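PDB 4MDC: putative glutathione S-transferase from Sinorhizobium meliloti, which probably catalyses the transfer of glutathione to electrophilic substrates and is assembled as a homodimer. Local coordinates for residues Y27-S32 with L51-P56; L106-P111 with G186-Y191; D204-I209 with R239-V244. All coordinates share one frame; numbering follows the deposited sequence. Where two conformers were deposited one is given.

Contact 1: residues Y27-S32 with L51-P56; sequences YHHPMS and LSEEQP
With CG set between its backbone N and carbonyl carbon (chi1 79°), His-28 swings its imidazole across to Leu-51. There His-28 NE2 lies 3.7 Å from Leu-51 CB, and the CD2 methyl of the leucine sits over one ring face. His-29, its CG trans to N (chi1 -165°), instead sends its ring to the 54-56 end of the partner segment. The backbones belong to strands 25-28 and 50-53, the parallel pair that helix 33-44 links into the beta-alpha-beta crossover opening the thioredoxin-like domain of glutathione S-transferases. His-28 is gripped through both its peptide groups: its N donates to Ser-52 O (3.0 Å), and its O receives Glu-54 N (2.8 Å). On the face carrying Tyr-27 and Ser-52, Tyr-27 CE2 approaches Ser-52 OG at 3.7 Å, while Glu-54 CG meets the edge of the phenol ring; Phe-63 and Leu-66 of helix 61-66 also touch the tyrosine. The Glu-54 carboxylate turns to a salt bridge with Arg-60. A hydrogen bond from Met-31 N to His-29 ND1 (3.0 Å) fixes the rotation of the second imidazole, whose CD2 edge faces Glu-54 O in plane at 3.4 Å. Phe-142 of helix 111-145 meets this ring edge-to-face. The extended Glu-53 crosses Pro-30 at about a right angle, and Gln-55 NE2 donates to Glu-53 OE2 on its anti side at 3.2 Å.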
loop_
_atom_site.group_PDB
_atom_site.type_symbol
_atom_site.label_atom_id
_atom_site.label_comp_id
_atom_site.label_asym_id
_atom_site.label_seq_id
_atom_site.Cartn_x
_atom_site.Cartn_y
_atom_site.Cartn_z
ATOM N N TYR B 27 -11.772 11.765 -8.127
ATOM C CA TYR B 27 -10.656 12.131 -8.979
ATOM C C TYR B 27 -9.980 10.844 -9.379
ATOM O O TYR B 27 -9.616 10.058 -8.532
ATOM C CB TYR B 27 -9.677 13.076 -8.219
ATOM C CG TYR B 27 -10.363 14.385 -7.872
ATOM C CD1 TYR B 27 -11.089 14.537 -6.737
ATOM C CD2 TYR B 27 -10.367 15.439 -8.788
ATOM C CE1 TYR B 27 -11.758 15.708 -6.452
ATOM C CE2 TYR B 27 -10.999 16.624 -8.488
ATOM C CZ TYR B 27 -11.720 16.740 -7.350
ATOM O OH TYR B 27 -12.369 17.902 -7.050
ATOM N N HIS B 28 -9.831 10.614 -10.666
ATOM C CA HIS B 28 -9.428 9.302 -11.142
ATOM C C HIS B 28 -8.741 9.427 -12.505
ATOM O O HIS B 28 -8.724 10.492 -13.109
ATOM C CB HIS B 28 -10.671 8.432 -11.296
ATOM C CG HIS B 28 -11.427 8.717 -12.549
ATOM N ND1 HIS B 28 -11.442 7.849 -13.613
ATOM C CD2 HIS B 28 -12.074 9.836 -12.971
ATOM C CE1 HIS B 28 -12.121 8.379 -14.607
ATOM N NE2 HIS B 28 -12.511 9.591 -14.248
ATOM N N HIS B 29 -8.208 8.314 -12.972
ATOM C CA HIS B 29 -7.782 8.154 -14.343
ATOM C C HIS B 29 -8.248 6.790 -14.854
ATOM O O HIS B 29 -8.162 5.780 -14.177
ATOM C CB HIS B 29 -6.249 8.281 -14.505
ATOM C CG HIS B 29 -5.835 8.465 -15.948
ATOM N ND1 HIS B 29 -5.715 7.410 -16.831
ATOM C CD2 HIS B 29 -5.588 9.579 -16.674
ATOM C CE1 HIS B 29 -5.395 7.867 -18.042
ATOM N NE2 HIS B 29 -5.305 9.181 -17.970
ATOM N N PRO B 30 -8.691 6.729 -16.111
ATOM C CA PRO B 30 -9.189 5.478 -16.629
ATOM C C PRO B 30 -8.170 4.327 -16.575
ATOM O O PRO B 30 -8.579 3.172 -16.517
ATOM C CB PRO B 30 -9.496 5.838 -18.108
ATOM C CG PRO B 30 -9.762 7.292 -18.079
ATOM C CD PRO B 30 -8.996 7.894 -16.975
HETATM N N MSE B 31 -6.868 4.644 -16.707
HETATM C CA MSE B 31 -5.804 3.668 -16.819
HETATM C C MSE B 31 -5.156 3.400 -15.456
HETATM O O MSE B 31 -4.077 2.822 -15.382
HETATM C CB MSE B 31 -4.761 4.004 -17.857
HETATM C CG MSE B 31 -5.433 4.053 -19.258
HETATM SE SE MSE B 31 -5.726 2.226 -19.950
HETATM C CE MSE B 31 -7.642 1.911 -19.536
ATOM N N SER B 32 -5.843 3.840 -14.412
ATOM C CA SER B 32 -5.485 3.550 -13.020
ATOM C C SER B 32 -6.307 2.369 -12.452
ATOM O O SER B 32 -7.532 2.518 -12.231
ATOM C CB SER B 32 -5.678 4.799 -12.177
ATOM O OG SER B 32 -5.802 4.555 -10.763
ATOM N N LEU B 51 -17.317 11.966 -11.767
ATOM C CA LEU B 51 -15.949 11.550 -12.079
ATOM C C LEU B 51 -15.185 12.746 -12.596
ATOM O O LEU B 51 -15.645 13.449 -13.504
ATOM C CB LEU B 51 -15.947 10.390 -13.081
ATOM C CG LEU B 51 -16.630 9.075 -12.685
ATOM C CD1 LEU B 51 -16.668 8.045 -13.839
ATOM C CD2 LEU B 51 -15.974 8.449 -11.458
ATOM N N SER B 52 -14.011 12.974 -12.050
ATOM C CA SER B 52 -13.159 14.046 -12.505
ATOM C C SER B 52 -11.774 13.483 -12.869
ATOM O O SER B 52 -11.020 13.017 -12.017
ATOM C CB SER B 52 -13.089 15.092 -11.423
ATOM O OG SER B 52 -12.380 16.205 -11.881
ATOM N N GLU B 53 -11.456 13.533 -14.143
ATOM C CA GLU B 53 -10.252 12.925 -14.659
ATOM C C GLU B 53 -9.034 13.767 -14.314
ATOM O O GLU B 53 -9.041 15.002 -14.467
ATOM C CB GLU B 53 -10.350 12.711 -16.177
ATOM C CG GLU B 53 -9.191 11.851 -16.695
ATOM C CD GLU B 53 -9.335 11.457 -18.153
ATOM O OE1 GLU B 53 -10.436 11.112 -18.597
ATOM O OE2 GLU B 53 -8.301 11.402 -18.839
ATOM N N GLU B 54 -7.987 13.123 -13.818
ATOM C CA GLU B 54 -6.723 13.816 -13.460
ATOM C C GLU B 54 -5.543 13.092 -14.101
ATOM O O GLU B 54 -5.573 11.885 -14.188
ATOM C CB GLU B 54 -6.556 13.834 -11.953
ATOM C CG GLU B 54 -7.446 14.864 -11.266
ATOM C CD GLU B 54 -7.101 16.323 -11.624
ATOM O OE1 GLU B 54 -5.926 16.621 -11.929
ATOM O OE2 GLU B 54 -8.017 17.166 -11.596
ATOM N N GLN B 55 -4.471 13.760 -14.458
ATOM C CA GLN B 55 -3.316 13.029 -15.041
ATOM C C GLN B 55 -2.328 12.618 -13.898
ATOM O O GLN B 55 -1.775 13.493 -13.249
ATOM C CB GLN B 55 -2.695 13.923 -16.107
ATOM C CG GLN B 55 -3.712 14.325 -17.217
ATOM C CD GLN B 55 -4.492 13.117 -17.826
ATOM O OE1 GLN B 55 -3.879 12.112 -18.211
ATOM N NE2 GLN B 55 -5.848 13.207 -17.906
ATOM N N PRO B 56 -2.129 11.289 -13.635
ATOM C CA PRO B 56 -1.274 10.838 -12.491
ATOM C C PRO B 56 0.159 11.419 -12.549
ATOM O O PRO B 56 0.759 11.688 -11.503
ATOM C CB PRO B 56 -1.217 9.290 -12.646
ATOM C CG PRO B 56 -2.416 8.954 -13.443
ATOM C CD PRO B 56 -2.654 10.130 -14.380
#

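Contact 2: residues L106-P111 with G186-Y191; sequences LLAEDP and GDRISY
Apolar packing between Leu-106 and Tyr-191 makes up much of this junction. Leu-106 CB rests 3.6 Å from Tyr-191 CD1, the two side chains crossing at about a right angle, while in the conformer given Leu-107 CB comes within 4.1 Å of Tyr-191 CE2 at another part of the same ring. Leu-106 CD2 lies beside Ile-189 CG2 at 4.0 Å, both side chains pointing the same way. Among polar contacts, a single hydrogen bond joins the segments: Tyr-191 N donates to Leu-106 O (2.9 Å), an oxygen that also stands over one face of the tyrosine ring. The phenol OH reaches beyond both loops to Ser-90 O. At the exposed side Arg-188, bent at chi3 (-136°), brings NH2 of its guanidinium to the backbone of Ala-108, 3.6 Å from Ala-108 CA in the conformer given. Both segments lead into helices through side-chain caps. Asp-110 OD2 receives Gln-113 N, while Ser-190 OG takes a weak bond from Gly-192 N. The Ser-Tyr-Gly-Asp sequence opening helix 191-205 matches the Ser/Thr-X-X-Asp N-capping box characteristic of the glutathione S-transferase C-terminal domain, and its backbone-to-aspartate half is formed, Ser-190 N donating to Asp-193 OD2.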
loop_
_atom_site.group_PDB
_atom_site.type_symbol
_atom_site.label_atom_id
_atom_site.label_comp_id
_atom_site.label_asym_id
_atom_site.label_seq_id
_atom_site.Cartn_x
_atom_site.Cartn_y
_atom_site.Cartn_z
ATOM N N LEU B 106 -19.062 -6.684 0.170
ATOM C CA LEU B 106 -17.848 -7.060 -0.543
ATOM C C LEU B 106 -16.594 -7.309 0.354
ATOM O O LEU B 106 -15.565 -7.784 -0.130
ATOM C CB LEU B 106 -17.538 -6.004 -1.562
ATOM C CG LEU B 106 -18.576 -5.913 -2.673
ATOM C CD1 LEU B 106 -18.416 -4.591 -3.367
ATOM C CD2 LEU B 106 -18.420 -7.101 -3.619
ATOM N N LEU B 107 -16.690 -6.911 1.641
ATOM C CA LEU B 107 -15.679 -7.183 2.678
ATOM C C LEU B 107 -16.295 -7.913 3.879
ATOM O O LEU B 107 -17.088 -7.337 4.621
ATOM C CB LEU B 107 -15.129 -5.887 3.268
ATOM C CG LEU B 107 -13.862 -6.004 4.145
ATOM C CD1 LEU B 107 -12.669 -6.611 3.418
ATOM C CD2 LEU B 107 -13.485 -4.618 4.650
ATOM N N ALA B 108 -15.884 -9.151 4.100
ATOM C CA ALA B 108 -16.459 -9.962 5.157
ATOM C C ALA B 108 -16.448 -9.417 6.616
ATOM O O ALA B 108 -15.907 -8.353 6.906
ATOM C CB ALA B 108 -15.773 -11.302 5.090
ATOM N N GLU B 109 -17.109 -10.142 7.512
ATOM C CA GLU B 109 -17.099 -9.826 8.949
ATOM C C GLU B 109 -15.916 -10.511 9.682
ATOM O O GLU B 109 -15.232 -9.881 10.473
ATOM C CB GLU B 109 -18.442 -10.234 9.535
ATOM C CG GLU B 109 -18.632 -9.917 11.012
ATOM C CD GLU B 109 -18.969 -8.470 11.292
ATOM O OE1 GLU B 109 -19.066 -7.658 10.338
ATOM O OE2 GLU B 109 -19.110 -8.134 12.486
ATOM N N ASP B 110 -15.654 -11.769 9.352
ATOM C CA ASP B 110 -14.614 -12.557 10.001
ATOM C C ASP B 110 -13.199 -11.980 9.760
ATOM O O ASP B 110 -12.849 -11.730 8.607
ATOM C CB ASP B 110 -14.663 -13.979 9.462
ATOM C CG ASP B 110 -13.585 -14.834 10.021
ATOM O OD1 ASP B 110 -13.735 -15.304 11.161
ATOM O OD2 ASP B 110 -12.525 -14.976 9.375
ATOM N N PRO B 111 -12.395 -11.790 10.826
ATOM C CA PRO B 111 -11.083 -11.156 10.645
ATOM C C PRO B 111 -10.149 -11.878 9.685
ATOM O O PRO B 111 -9.434 -11.194 8.908
ATOM C CB PRO B 111 -10.527 -11.072 12.034
ATOM C CG PRO B 111 -11.747 -10.955 12.917
ATOM C CD PRO B 111 -12.795 -11.815 12.247
ATOM N N GLY B 186 -12.259 -16.763 -1.785
ATOM C CA GLY B 186 -13.067 -17.772 -1.145
ATOM C C GLY B 186 -14.457 -17.914 -1.742
ATOM O O GLY B 186 -14.631 -17.900 -2.981
ATOM N N ASP B 187 -15.446 -18.037 -0.860
ATOM C CA ASP B 187 -16.745 -18.528 -1.266
ATOM C C ASP B 187 -17.725 -17.455 -1.810
ATOM O O ASP B 187 -18.758 -17.797 -2.344
ATOM C CB ASP B 187 -17.348 -19.367 -0.131
ATOM C CG ASP B 187 -16.538 -20.647 0.139
ATOM O OD1 ASP B 187 -15.633 -21.039 -0.657
ATOM O OD2 ASP B 187 -16.859 -21.336 1.126
ATOM N N ARG B 188 -17.376 -16.172 -1.751
ATOM C CA ARG B 188 -18.212 -15.117 -2.408
ATOM C C ARG B 188 -17.400 -14.019 -3.027
ATOM O O ARG B 188 -16.204 -13.841 -2.716
ATOM C CB ARG B 188 -19.251 -14.500 -1.489
ATOM C CG ARG B 188 -18.681 -14.172 -0.161
ATOM C CD ARG B 188 -19.784 -13.743 0.820
ATOM N NE ARG B 188 -19.282 -12.561 1.525
ATOM C CZ ARG B 188 -19.839 -12.003 2.601
ATOM N NH1 ARG B 188 -20.921 -12.528 3.167
ATOM N NH2 ARG B 188 -19.276 -10.910 3.105
ATOM N N ILE B 189 -18.028 -13.277 -3.932
ATOM C CA ILE B 189 -17.366 -12.151 -4.558
ATOM C C ILE B 189 -16.934 -11.145 -3.458
ATOM O O ILE B 189 -17.619 -10.947 -2.421
ATOM C CB ILE B 189 -18.255 -11.451 -5.602
ATOM C CG1 ILE B 189 -17.412 -10.474 -6.440
ATOM C CG2 ILE B 189 -19.479 -10.750 -5.001
ATOM C CD1 ILE B 189 -18.163 -9.809 -7.589
ATOM N N SER B 190 -15.775 -10.574 -3.645
ATOM C CA SER B 190 -15.238 -9.610 -2.693
ATOM C C SER B 190 -14.434 -8.509 -3.396
ATOM O O SER B 190 -14.209 -8.548 -4.588
ATOM C CB SER B 190 -14.312 -10.365 -1.726
ATOM O OG SER B 190 -13.072 -10.730 -2.353
ATOM N N TYR B 191 -13.939 -7.573 -2.576
ATOM C CA TYR B 191 -12.955 -6.616 -3.089
ATOM C C TYR B 191 -11.798 -7.272 -3.847
ATOM O O TYR B 191 -11.186 -6.639 -4.713
ATOM C CB TYR B 191 -12.380 -5.809 -1.894
ATOM C CG TYR B 191 -13.241 -4.736 -1.269
ATOM C CD1 TYR B 191 -14.414 -4.297 -1.808
ATOM C CD2 TYR B 191 -12.879 -4.197 -0.005
ATOM C CE1 TYR B 191 -15.169 -3.329 -1.181
ATOM C CE2 TYR B 191 -13.616 -3.221 0.617
ATOM C CZ TYR B 191 -14.792 -2.755 -0.012
ATOM O OH TYR B 191 -15.556 -1.773 0.610
#

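Contact 3: residues D204-I209 with R239-V244; sequences DYLGEI and RGVTPV
Pro-243 lies over one face of the Tyr-205 ring, its CB 3.6 Å from the ring centroid and only 10° off the normal, a clear CH-pi contact. Val-241 CG1 adds to the apolar patch, 4.0 Å from Tyr-205 CE1 and 4.2 Å from Leu-206 CD2. With CG trans to its backbone N (chi1 -173°), the tyrosine reaches along the 239-244 segment, and Tyr-247 meets its ring edge-to-face. Helix 191-205 of the C-terminal domain ends here in a Schellman motif, Gly-207 taking the positive phi. Beside that turn Val-244 fits closely, its CG1 3.1 Å from Asp-204 O and its CB near Gly-207 CA. Tyr-205 OH donates to Val-241 O (2.7 Å), meeting the carbonyl almost end-on, with Val-241 O in the plane of the ring, and also accepts Val-238 N. A leucine in place of this tyrosine would probably leave Val-241 O and Val-238 N without this hydroxyl and deprive Pro-243 of the flat face it rests on. At the helix end Tyr-205 O receives Val-244 N (3.0 Å) and also a water, which donates its other hydrogen to Thr-242 O at 2.7 Å. Asp-204 OD1 is held by His-246 and Trp-211, and Pro-243 O binds a glycerol, probably from the crystallisation liquor.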
loop_
_atom_site.group_PDB
_atom_site.type_symbol
_atom_site.label_atom_id
_atom_site.label_comp_id
_atom_site.label_asym_id
_atom_site.label_seq_id
_atom_site.Cartn_x
_atom_site.Cartn_y
_atom_site.Cartn_z
ATOM N N ASP B 204 -5.891 -5.337 -20.332
ATOM C CA ASP B 204 -6.641 -5.880 -21.467
ATOM C C ASP B 204 -6.997 -4.796 -22.430
ATOM O O ASP B 204 -6.902 -5.024 -23.665
ATOM C CB ASP B 204 -7.883 -6.622 -20.984
ATOM C CG ASP B 204 -8.473 -7.555 -22.069
ATOM O OD1 ASP B 204 -7.711 -8.297 -22.724
ATOM O OD2 ASP B 204 -9.710 -7.460 -22.229
ATOM N N TYR B 205 -7.347 -3.605 -21.956
ATOM C CA TYR B 205 -7.583 -2.436 -22.853
ATOM C C TYR B 205 -6.376 -2.255 -23.779
ATOM O O TYR B 205 -6.495 -2.005 -25.011
ATOM C CB TYR B 205 -7.714 -1.176 -22.022
ATOM C CG TYR B 205 -8.112 0.050 -22.806
ATOM C CD1 TYR B 205 -7.191 0.757 -23.568
ATOM C CD2 TYR B 205 -9.433 0.522 -22.753
ATOM C CE1 TYR B 205 -7.592 1.920 -24.258
ATOM C CE2 TYR B 205 -9.844 1.647 -23.460
ATOM C CZ TYR B 205 -8.917 2.318 -24.230
ATOM O OH TYR B 205 -9.312 3.444 -24.903
ATOM N N LEU B 206 -5.198 -2.382 -23.207
ATOM C CA LEU B 206 -3.945 -2.195 -23.951
ATOM C C LEU B 206 -3.499 -3.415 -24.794
ATOM O O LEU B 206 -2.466 -3.358 -25.439
ATOM C CB LEU B 206 -2.837 -1.815 -22.960
ATOM C CG LEU B 206 -2.958 -0.419 -22.332
ATOM C CD1 LEU B 206 -1.983 -0.272 -21.174
ATOM C CD2 LEU B 206 -2.703 0.659 -23.381
ATOM N N GLY B 207 -4.249 -4.508 -24.706
ATOM C CA GLY B 207 -3.943 -5.719 -25.443
ATOM C C GLY B 207 -2.735 -6.479 -24.948
ATOM O O GLY B 207 -2.116 -7.208 -25.693
ATOM N N GLU B 208 -2.414 -6.321 -23.669
ATOM C CA GLU B 208 -1.199 -6.887 -23.103
ATOM C C GLU B 208 -1.354 -8.317 -22.542
ATOM O O GLU B 208 -0.367 -8.914 -22.136
ATOM C CB GLU B 208 -0.657 -5.966 -21.998
ATOM C CG GLU B 208 -0.317 -4.571 -22.495
ATOM C CD GLU B 208 1.030 -4.490 -23.216
ATOM O OE1 GLU B 208 1.819 -5.468 -23.212
ATOM O OE2 GLU B 208 1.305 -3.425 -23.790
ATOM N N ILE B 209 -2.564 -8.841 -22.511
ATOM C CA ILE B 209 -2.803 -10.183 -21.966
ATOM C C ILE B 209 -3.034 -11.205 -23.088
ATOM O O ILE B 209 -3.912 -11.014 -23.924
ATOM C CB ILE B 209 -4.021 -10.173 -21.072
ATOM C CG1 ILE B 209 -3.685 -9.353 -19.841
ATOM C CG2 ILE B 209 -4.410 -11.551 -20.592
ATOM C CD1 ILE B 209 -4.895 -8.861 -19.165
ATOM N N ARG B 239 -8.311 8.923 -24.006
ATOM C CA ARG B 239 -7.969 9.885 -25.046
ATOM C C ARG B 239 -6.701 9.454 -25.782
ATOM O O ARG B 239 -5.687 9.221 -25.178
ATOM C CB ARG B 239 -7.855 11.304 -24.424
ATOM C CG ARG B 239 -7.611 12.424 -25.418
ATOM C CD ARG B 239 -8.166 13.771 -24.888
ATOM N NE ARG B 239 -7.649 14.943 -25.583
ATOM C CZ ARG B 239 -7.951 15.230 -26.841
ATOM N NH1 ARG B 239 -8.726 14.407 -27.531
ATOM N NH2 ARG B 239 -7.459 16.316 -27.409
ATOM N N GLY B 240 -6.785 9.347 -27.119
ATOM C CA GLY B 240 -5.625 9.014 -27.965
ATOM C C GLY B 240 -5.139 7.558 -27.960
ATOM O O GLY B 240 -4.072 7.256 -28.474
ATOM N N VAL B 241 -5.909 6.650 -27.376
ATOM C CA VAL B 241 -5.554 5.225 -27.396
ATOM C C VAL B 241 -6.777 4.395 -27.641
ATOM O O VAL B 241 -7.685 4.347 -26.802
ATOM C CB VAL B 241 -4.899 4.762 -26.056
ATOM C CG1 VAL B 241 -4.346 3.340 -26.161
ATOM C CG2 VAL B 241 -3.801 5.743 -25.680
ATOM N N THR B 242 -6.724 3.623 -28.699
ATOM C CA THR B 242 -7.774 2.710 -29.065
ATOM C C THR B 242 -7.614 1.389 -28.348
ATOM O O THR B 242 -6.535 0.817 -28.386
ATOM C CB THR B 242 -7.693 2.493 -30.585
ATOM O OG1 THR B 242 -7.699 3.792 -31.136
ATOM C CG2 THR B 242 -8.849 1.669 -31.134
ATOM N N PRO B 243 -8.691 0.883 -27.766
ATOM C CA PRO B 243 -8.540 -0.404 -27.098
ATOM C C PRO B 243 -8.377 -1.542 -28.100
ATOM O O PRO B 243 -8.794 -1.432 -29.243
ATOM C CB PRO B 243 -9.869 -0.557 -26.365
ATOM C CG PRO B 243 -10.843 0.232 -27.182
ATOM C CD PRO B 243 -10.063 1.396 -27.703
ATOM N N VAL B 244 -7.888 -2.675 -27.600
ATOM C CA VAL B 244 -7.886 -3.925 -28.384
ATOM C C VAL B 244 -9.346 -4.299 -28.757
ATOM O O VAL B 244 -10.282 -3.973 -28.036
ATOM C CB VAL B 244 -7.176 -5.047 -27.585
ATOM C CG1 VAL B 244 -8.036 -5.626 -26.474
ATOM C CG2 VAL B 244 -6.649 -6.121 -28.489
HETATM O O HOH W 1 -4.876 -0.839 -27.023
#

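How the contacts relate
Helix 191-205 connects contacts 2 and 3: its first turn begins in one and its last ends in the other, their centres about 31 Å apart. Contact 1 lies in the thioredoxin-like domain, yet touches contact 3 where the selenomethionine CE of Met-31 packs 3.8 Å from Tyr-205 CG, so residues of the two domains meet. Helix 111-145 borders all three. Contact 2 has mostly buried touching residues although it is farthest from the chain's centre; contacts 1 and 3 are only partly buried. Their chemistry follows their place: paired strand backbones and polar side chains in contact 1, leucine-aromatic packing beside helix caps in contact 2, and a proline-tyrosine CH-pi contact with a bridging water in contact 3.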